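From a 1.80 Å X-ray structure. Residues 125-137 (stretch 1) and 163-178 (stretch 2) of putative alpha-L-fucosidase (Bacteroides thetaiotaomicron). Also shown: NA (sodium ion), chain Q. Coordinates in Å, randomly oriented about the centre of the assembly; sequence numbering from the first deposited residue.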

# COMPACT_ATOMS: atom_id res chain seq x y z
N ARG B 125 -20.12 18.82 4.31
CA ARG B 125 -20.76 19.44 5.48
C ARG B 125 -21.30 18.39 6.45
O ARG B 125 -21.15 18.54 7.66
CB ARG B 125 -21.90 20.38 5.07
CG ARG B 125 -21.39 21.64 4.39
CD ARG B 125 -22.53 22.60 4.06
NE ARG B 125 -22.10 23.58 3.05
CZ ARG B 125 -22.31 23.51 1.74
NH1 ARG B 125 -23.02 22.52 1.22
NH2 ARG B 125 -21.84 24.46 0.93
N TYR B 126 -21.92 17.33 5.93
CA TYR B 126 -22.39 16.25 6.78
C TYR B 126 -21.18 15.59 7.48
O TYR B 126 -21.20 15.39 8.70
CB TYR B 126 -23.19 15.22 5.98
CG TYR B 126 -23.18 13.83 6.59
CD1 TYR B 126 -23.75 13.59 7.83
CD2 TYR B 126 -22.62 12.76 5.92
CE1 TYR B 126 -23.75 12.32 8.40
CE2 TYR B 126 -22.61 11.48 6.48
CZ TYR B 126 -23.21 11.26 7.71
OH TYR B 126 -23.22 10.02 8.31
N TRP B 127 -20.12 15.27 6.73
CA TRP B 127 -18.94 14.64 7.35
C TRP B 127 -18.32 15.54 8.45
O TRP B 127 -17.86 15.03 9.46
CB TRP B 127 -17.88 14.31 6.31
CG TRP B 127 -18.32 13.24 5.36
CD1 TRP B 127 -18.48 13.36 4.01
CD2 TRP B 127 -18.72 11.91 5.70
NE1 TRP B 127 -18.93 12.18 3.48
CE2 TRP B 127 -19.12 11.27 4.50
CE3 TRP B 127 -18.77 11.17 6.90
CZ2 TRP B 127 -19.57 9.95 4.46
CZ3 TRP B 127 -19.20 9.84 6.85
CH2 TRP B 127 -19.53 9.23 5.64
N ASP B 128 -18.36 16.85 8.27
CA ASP B 128 -17.81 17.79 9.24
C ASP B 128 -18.72 18.06 10.45
O ASP B 128 -18.22 18.60 11.44
CB ASP B 128 -17.48 19.12 8.55
CG ASP B 128 -16.36 19.00 7.54
OD1 ASP B 128 -15.67 17.96 7.54
OD2 ASP B 128 -16.24 19.90 6.68
N THR B 129 -20.02 17.75 10.39
CA THR B 129 -20.97 18.08 11.47
C THR B 129 -21.75 16.91 12.06
O THR B 129 -22.23 17.02 13.18
CB THR B 129 -22.02 19.06 10.94
OG1 THR B 129 -22.80 18.43 9.91
CG2 THR B 129 -21.41 20.39 10.47
N GLY B 130 -21.99 15.87 11.27
CA GLY B 130 -22.83 14.75 11.68
C GLY B 130 -24.29 14.96 11.35
O GLY B 130 -25.11 14.09 11.66
N ASP B 131 -24.64 16.09 10.68
CA ASP B 131 -26.03 16.39 10.35
C ASP B 131 -26.20 16.22 8.84
O ASP B 131 -25.69 17.02 8.06
CB ASP B 131 -26.40 17.79 10.83
CG ASP B 131 -27.80 18.27 10.50
OD1 ASP B 131 -28.47 17.63 9.69
OD2 ASP B 131 -28.22 19.29 11.06
N LEU B 132 -26.93 15.18 8.44
CA LEU B 132 -27.07 14.89 7.00
C LEU B 132 -27.95 15.88 6.26
O LEU B 132 -27.83 15.97 5.04
CB LEU B 132 -27.61 13.47 6.79
CG LEU B 132 -27.54 12.88 5.38
CD1 LEU B 132 -26.18 12.98 4.77
CD2 LEU B 132 -27.98 11.43 5.38
N SER B 133 -28.77 16.66 6.98
CA SER B 133 -29.68 17.61 6.33
C SER B 133 -28.90 18.72 5.60
O SER B 133 -29.48 19.34 4.71
CB SER B 133 -30.69 18.17 7.33
OG SER B 133 -30.10 19.05 8.26
N TRP B 134 -27.58 18.95 5.91
CA TRP B 134 -26.75 19.91 5.18
C TRP B 134 -26.57 19.54 3.71
O TRP B 134 -26.25 20.41 2.90
CB TRP B 134 -25.34 20.02 5.78
CG TRP B 134 -25.27 20.74 7.08
CD1 TRP B 134 -24.93 20.22 8.29
CD2 TRP B 134 -25.45 22.15 7.29
NE1 TRP B 134 -24.99 21.19 9.26
CE2 TRP B 134 -25.30 22.38 8.67
CE3 TRP B 134 -25.75 23.22 6.44
CZ2 TRP B 134 -25.41 23.66 9.23
CZ3 TRP B 134 -25.87 24.49 7.00
CH2 TRP B 134 -25.79 24.69 8.38
N GLU B 135 -26.74 18.26 3.34
CA GLU B 135 -26.52 17.82 1.96
C GLU B 135 -27.70 18.09 1.04
O GLU B 135 -27.57 17.95 -0.19
CB GLU B 135 -26.18 16.33 1.97
CG GLU B 135 -24.90 16.00 2.75
CD GLU B 135 -23.68 16.75 2.24
OE1 GLU B 135 -23.64 17.05 1.03
OE2 GLU B 135 -22.85 17.17 3.07
N ILE B 136 -28.84 18.48 1.58
CA ILE B 136 -30.03 18.68 0.76
C ILE B 136 -29.88 19.83 -0.23
O ILE B 136 -30.20 19.66 -1.40
CB ILE B 136 -31.27 18.93 1.65
CG1 ILE B 136 -31.56 17.73 2.61
CG2 ILE B 136 -32.51 19.19 0.76
CD1 ILE B 136 -32.50 18.08 3.70
N GLU B 137 -29.45 21.02 0.24
CA GLU B 137 -29.49 22.23 -0.59
C GLU B 137 -28.72 22.14 -1.89
O GLU B 137 -29.30 22.45 -2.93
CB GLU B 137 -29.03 23.46 0.19
CG GLU B 137 -29.33 24.76 -0.55
CD GLU B 137 -29.44 25.98 0.34
OE1 GLU B 137 -28.70 26.06 1.34
OE2 GLU B 137 -30.27 26.87 0.02
NA NA Q . -31.86 20.61 8.89
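Stretch 2, residues 163-178: SGEISRATKGAIDAFR

Leu132 is the apolar centre: it loses 105 Å² to stretch 2, the largest share of any residue. Its CB points toward that stretch, and with chi1 t and chi2 p its CD2 lies 3.7 Å from Phe177 CE1, 3.9 Å from Ala173 CB and 4.1 Å from Ile166 CG2. Leu132 CG is 3.8 Å from Ala176 CB, and Ile136 CG1 packs 4.1 Å from that same methyl. Leu132 CD1 sits 3.9 Å from Gly164 CA, where an ideal CB would come within 2.8 Å of CD1, so the bare backbone makes room for the leucine.

Stretch 2 thus wraps Leu132 from two segments: an extended loop through Glu165 and Ile166, and a helix, 173-178, that begins after Gly172 at the N-cap. Between them the CA atoms come closest, with Ser133 CA 4.6 Å from Gly172 CA. Gly172 has phi 71°, and a CB there would clash with Asp131 OD1 and Ser133 CB. One backbone hydrogen bond crosses between the stretches, Leu132 N to Lys171 O (3.0 Å, N-H...O angle 154°).

At the polar edge, Tyr126 OH donates to Glu165 O (2.7 Å), which lies near the ring plane. Water 1 bridges Tyr126 OH and Thr170 OG1, donating to both at 2.7 Å; water 2 links Gly130 O (3.1 Å) to Lys171 N (2.9 Å).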

# COMPACT_ATOMS: atom_id res chain seq x y z
N SER B 163 -26.09 9.20 -1.92
CA SER B 163 -24.73 8.95 -1.45
C SER B 163 -24.41 9.34 -0.00
O SER B 163 -23.30 9.04 0.45
CB SER B 163 -23.73 9.63 -2.39
OG SER B 163 -24.02 11.01 -2.47
N GLY B 164 -25.37 9.91 0.72
CA GLY B 164 -25.19 10.23 2.13
C GLY B 164 -25.12 8.97 2.97
O GLY B 164 -26.15 8.33 3.19
N GLU B 165 -23.91 8.55 3.39
CA GLU B 165 -23.73 7.29 4.13
C GLU B 165 -23.88 7.43 5.63
O GLU B 165 -23.22 8.26 6.23
CB GLU B 165 -22.34 6.69 3.88
CG GLU B 165 -22.08 6.15 2.51
CD GLU B 165 -20.63 5.73 2.36
OE1 GLU B 165 -20.10 5.03 3.26
OE2 GLU B 165 -20.02 6.13 1.35
N ILE B 166 -24.66 6.52 6.24
CA ILE B 166 -24.83 6.43 7.67
C ILE B 166 -24.78 4.97 8.08
O ILE B 166 -24.86 4.09 7.23
CB ILE B 166 -26.17 7.08 8.14
CG1 ILE B 166 -27.42 6.26 7.69
CG2 ILE B 166 -26.28 8.54 7.69
CD1 ILE B 166 -28.74 6.71 8.29
N SER B 167 -24.68 4.71 9.38
CA SER B 167 -24.83 3.37 9.95
C SER B 167 -25.83 3.31 11.08
O SER B 167 -26.32 2.22 11.38
CB SER B 167 -23.49 2.84 10.45
OG SER B 167 -23.01 3.59 11.55
N ARG B 168 -26.07 4.43 11.77
CA ARG B 168 -26.94 4.51 12.94
C ARG B 168 -27.92 5.65 12.80
O ARG B 168 -27.77 6.49 11.90
CB ARG B 168 -26.04 4.76 14.18
CG ARG B 168 -25.00 3.68 14.49
CD ARG B 168 -25.63 2.38 14.93
NE ARG B 168 -26.38 2.53 16.17
CZ ARG B 168 -25.90 2.34 17.40
NH1 ARG B 168 -24.63 1.99 17.57
NH2 ARG B 168 -26.68 2.51 18.46
N ALA B 169 -28.86 5.76 13.75
CA ALA B 169 -29.76 6.92 13.84
C ALA B 169 -28.90 8.19 13.74
O ALA B 169 -27.86 8.28 14.40
CB ALA B 169 -30.53 6.89 15.14
N THR B 170 -29.22 9.08 12.79
CA THR B 170 -28.37 10.24 12.47
C THR B 170 -29.21 11.49 12.36
O THR B 170 -30.26 11.47 11.72
CB THR B 170 -27.63 9.94 11.15
OG1 THR B 170 -26.68 8.91 11.35
CG2 THR B 170 -26.90 11.16 10.57
N LYS B 171 -28.72 12.60 12.92
CA LYS B 171 -29.40 13.88 12.86
C LYS B 171 -29.66 14.25 11.41
O LYS B 171 -28.75 14.20 10.57
CB LYS B 171 -28.53 14.94 13.56
CG LYS B 171 -29.17 16.31 13.64
CD LYS B 171 -28.33 17.22 14.53
CE LYS B 171 -29.07 18.48 14.86
NZ LYS B 171 -28.23 19.40 15.68
N GLY B 172 -30.92 14.55 11.10
CA GLY B 172 -31.34 14.97 9.77
C GLY B 172 -31.33 13.94 8.67
O GLY B 172 -31.69 14.28 7.54
N ALA B 173 -30.96 12.67 8.94
CA ALA B 173 -30.86 11.66 7.87
C ALA B 173 -32.20 11.30 7.26
O ALA B 173 -32.31 11.22 6.03
CB ALA B 173 -30.17 10.40 8.38
N ILE B 174 -33.22 11.08 8.09
CA ILE B 174 -34.53 10.67 7.58
C ILE B 174 -35.10 11.80 6.68
O ILE B 174 -35.52 11.54 5.56
CB ILE B 174 -35.51 10.27 8.71
CG1 ILE B 174 -35.08 8.94 9.34
CG2 ILE B 174 -36.94 10.15 8.17
CD1 ILE B 174 -35.80 8.59 10.66
N ASP B 175 -34.99 13.03 7.13
CA ASP B 175 -35.45 14.19 6.38
C ASP B 175 -34.64 14.37 5.10
O ASP B 175 -35.20 14.70 4.05
CB ASP B 175 -35.41 15.47 7.25
CG ASP B 175 -36.51 15.42 8.32
OD1 ASP B 175 -37.68 15.08 7.98
OD2 ASP B 175 -36.23 15.77 9.47
N ALA B 176 -33.33 14.11 5.18
CA ALA B 176 -32.46 14.26 4.02
C ALA B 176 -32.78 13.24 2.96
O ALA B 176 -32.89 13.58 1.79
CB ALA B 176 -31.00 14.14 4.42
N PHE B 177 -32.90 11.98 3.35
CA PHE B 177 -33.22 10.89 2.42
C PHE B 177 -34.59 11.11 1.80
O PHE B 177 -34.75 10.90 0.60
CB PHE B 177 -33.17 9.53 3.14
CG PHE B 177 -31.82 9.02 3.59
CD1 PHE B 177 -30.68 9.27 2.85
CD2 PHE B 177 -31.71 8.20 4.70
CE1 PHE B 177 -29.44 8.80 3.26
CE2 PHE B 177 -30.48 7.66 5.06
CZ PHE B 177 -29.35 7.99 4.37
N ARG B 178 -35.55 11.57 2.59
CA ARG B 178 -36.91 11.85 2.07
C ARG B 178 -36.87 12.95 1.03
O ARG B 178 -37.48 12.80 -0.02
CB ARG B 178 -37.84 12.25 3.20
CG ARG B 178 -38.28 11.06 4.04
CD ARG B 178 -38.99 11.55 5.28
NE ARG B 178 -40.26 12.21 4.95
CZ ARG B 178 -41.45 11.61 4.88
NH1 ARG B 178 -41.57 10.31 5.11
NH2 ARG B 178 -42.53 12.32 4.58
O HOH W 1 -24.04 9.33 10.80
O HOH W 2 -26.07 12.50 14.20
O HOH W 3 -26.87 20.53 12.95